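Local coordinates for AP endonuclease, family protein 2 (Mycobacterium smegmatis, PDB 5TNV) that binds magnesium in a xylose isomerase-like TIM barrel and may act as an endonuclease, at residues I110-N115 with F142-T147. Residues are numbered along the deposited sequence; the frame is centred on the assembly and turned at random.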
loop_
_atom_site.group_PDB
_atom_site.type_symbol
_atom_site.label_atom_id
_atom_site.label_comp_id
_atom_site.label_asym_id
_atom_site.label_seq_id
_atom_site.Cartn_x
_atom_site.Cartn_y
_atom_site.Cartn_z
ATOM N N ILE A 110 -28.694 -20.428 -1.319
ATOM C CA ILE A 110 -30.067 -20.913 -1.416
ATOM C C ILE A 110 -30.134 -22.270 -2.109
ATOM O O ILE A 110 -31.240 -22.849 -2.154
ATOM C CB ILE A 110 -30.998 -19.859 -2.039
ATOM C CG1 ILE A 110 -30.686 -19.619 -3.504
ATOM C CG2 ILE A 110 -31.022 -18.595 -1.200
ATOM C CD1 ILE A 110 -31.340 -18.469 -4.194
ATOM N N VAL A 111 -29.010 -22.824 -2.584
ATOM C CA VAL A 111 -28.971 -24.211 -3.037
ATOM C C VAL A 111 -27.961 -25.024 -2.252
ATOM O O VAL A 111 -27.596 -26.116 -2.688
ATOM C CB VAL A 111 -28.786 -24.349 -4.567
ATOM C CG1 VAL A 111 -29.995 -23.813 -5.313
ATOM C CG2 VAL A 111 -27.485 -23.713 -5.051
ATOM N N ASP A 112 -27.557 -24.562 -1.068
ATOM C CA ASP A 112 -26.799 -25.431 -0.156
ATOM C C ASP A 112 -27.551 -26.739 0.023
ATOM O O ASP A 112 -28.782 -26.737 0.219
ATOM C CB ASP A 112 -26.637 -24.698 1.164
ATOM C CG ASP A 112 -25.682 -25.332 2.143
ATOM O OD1 ASP A 112 -26.105 -26.318 2.813
ATOM O OD2 ASP A 112 -24.530 -24.860 2.218
ATOM N N VAL A 113 -26.832 -27.862 -0.041
ATOM C CA VAL A 113 -27.563 -29.150 0.018
ATOM C C VAL A 113 -28.254 -29.358 1.356
ATOM O O VAL A 113 -29.394 -29.840 1.342
ATOM C CB VAL A 113 -26.594 -30.298 -0.328
ATOM C CG1 VAL A 113 -27.299 -31.649 -0.198
ATOM C CG2 VAL A 113 -26.064 -30.192 -1.753
ATOM N N GLU A 114 -27.616 -29.026 2.459
ATOM C CA GLU A 114 -28.182 -29.197 3.756
ATOM C C GLU A 114 -29.085 -28.041 4.175
ATOM O O GLU A 114 -30.120 -28.231 4.798
ATOM C CB GLU A 114 -27.046 -29.366 4.791
ATOM C CG GLU A 114 -26.280 -30.663 4.526
ATOM C CD GLU A 114 -27.137 -31.914 4.629
ATOM O OE1 GLU A 114 -27.918 -31.998 5.610
ATOM O OE2 GLU A 114 -27.001 -32.765 3.721
ATOM N N ASN A 115 -28.679 -26.828 3.895
ATOM C CA ASN A 115 -29.343 -25.636 4.438
ATOM C C ASN A 115 -29.992 -24.755 3.423
ATOM O O ASN A 115 -30.420 -23.648 3.794
ATOM C CB ASN A 115 -28.278 -24.864 5.264
ATOM C CG ASN A 115 -27.898 -25.705 6.476
ATOM O OD1 ASN A 115 -28.817 -26.259 7.097
ATOM N ND2 ASN A 115 -26.586 -25.743 6.720
ATOM N N PHE A 142 -23.496 -17.647 -4.236
ATOM C CA PHE A 142 -23.456 -19.113 -4.272
ATOM C C PHE A 142 -22.226 -19.686 -3.611
ATOM O O PHE A 142 -22.032 -20.912 -3.567
ATOM C CB PHE A 142 -23.633 -19.579 -5.716
ATOM C CG PHE A 142 -24.974 -19.163 -6.301
ATOM C CD1 PHE A 142 -26.159 -19.720 -5.805
ATOM C CD2 PHE A 142 -25.082 -18.202 -7.295
ATOM C CE1 PHE A 142 -27.391 -19.308 -6.280
ATOM C CE2 PHE A 142 -26.333 -17.835 -7.782
ATOM C CZ PHE A 142 -27.467 -18.388 -7.286
ATOM N N MET A 143 -21.371 -18.817 -3.040
ATOM C CA MET A 143 -20.296 -19.297 -2.176
ATOM C C MET A 143 -20.908 -20.107 -1.024
ATOM O O MET A 143 -22.035 -19.871 -0.571
ATOM C CB MET A 143 -19.424 -18.154 -1.645
ATOM C CG MET A 143 -20.166 -17.049 -0.932
ATOM S SD MET A 143 -20.677 -15.742 -2.101
ATOM C CE MET A 143 -21.720 -14.755 -1.050
ATOM N N GLN A 144 -20.139 -21.070 -0.543
ATOM C CA GLN A 144 -20.528 -21.931 0.581
ATOM C C GLN A 144 -19.403 -21.979 1.604
ATOM O O GLN A 144 -18.420 -21.250 1.492
ATOM C CB GLN A 144 -20.968 -23.327 0.132
ATOM C CG GLN A 144 -22.150 -23.312 -0.808
ATOM C CD GLN A 144 -22.762 -24.643 -1.073
ATOM O OE1 GLN A 144 -22.460 -25.641 -0.386
ATOM N NE2 GLN A 144 -23.663 -24.722 -2.032
ATOM N N ALA A 145 -19.531 -22.804 2.649
ATOM C CA ALA A 145 -18.537 -22.849 3.704
ATOM C C ALA A 145 -17.133 -23.095 3.100
ATOM O O ALA A 145 -16.962 -23.851 2.141
ATOM C CB ALA A 145 -18.808 -23.981 4.649
ATOM N N LEU A 146 -16.150 -22.453 3.725
ATOM C CA LEU A 146 -14.771 -22.811 3.438
ATOM C C LEU A 146 -14.534 -24.260 3.805
ATOM O O LEU A 146 -14.998 -24.759 4.814
ATOM C CB LEU A 146 -13.849 -21.921 4.269
ATOM C CG LEU A 146 -13.912 -20.438 3.916
ATOM C CD1 LEU A 146 -12.859 -19.717 4.765
ATOM C CD2 LEU A 146 -13.720 -20.160 2.461
ATOM N N THR A 147 -13.760 -24.968 2.987
ATOM C CA THR A 147 -13.388 -26.322 3.300
ATOM C C THR A 147 -12.273 -26.364 4.337
ATOM O O THR A 147 -11.574 -25.346 4.539
ATOM C CB THR A 147 -12.921 -27.092 2.035
ATOM O OG1 THR A 147 -11.688 -26.455 1.654
ATOM C CG2 THR A 147 -13.939 -27.016 0.953
HETATM O O HOH W 1 -25.071 -26.760 -3.711
HETATM O O HOH W 2 -21.888 -24.501 3.229
HETATM O O HOH W 3 -23.967 -27.834 -0.057
#
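F142 meets I110 and V111 obliquely in the packed half of this contact. Its CE1 lies 4.3 Å from I110 CG1, and V111 CG2 approaches CD1 of the same ring at 4.3 Å. All three residues are buried: A172 of helix 169-185 touches both V111 and F142, V176 and L179 of that helix touch I110, and Y199 stacks edge-to-face with F142.

The other half, where D112 and Q144 are partly exposed, is looser and joined through water, with no direct hydrogen bond between 110-115 and 142-147. Q144 runs extended beyond CG (chi2 -169°), which carries its amide across to D112. The amide and carboxylate planes are 34° apart, and Q144 OE1 stands 3.4 Å from D112 OD2, two acceptors that cannot bond each other. Three waters bridge instead. One accepts from Q144 NE2 and donates to V111 O (2.8 Å); another donates to Q144 OE1 (2.7 Å) and accepts from V113 N; the third donates to D112 OD2 and accepts from A145 N.

D112 OD1 accepts from N115 N at 2.8 Å, from the anti side and 26° out of the carboxylate plane, forming an Asx motif just before helix 116-133. The contact joins two loops that follow the adjacent parallel strands 99-104 and 137-141, with the side chain of F142 about 12 Å from the bound magnesium ion, an arrangement characteristic of the metal-binding face at the C-terminal ends of TIM-barrel strands.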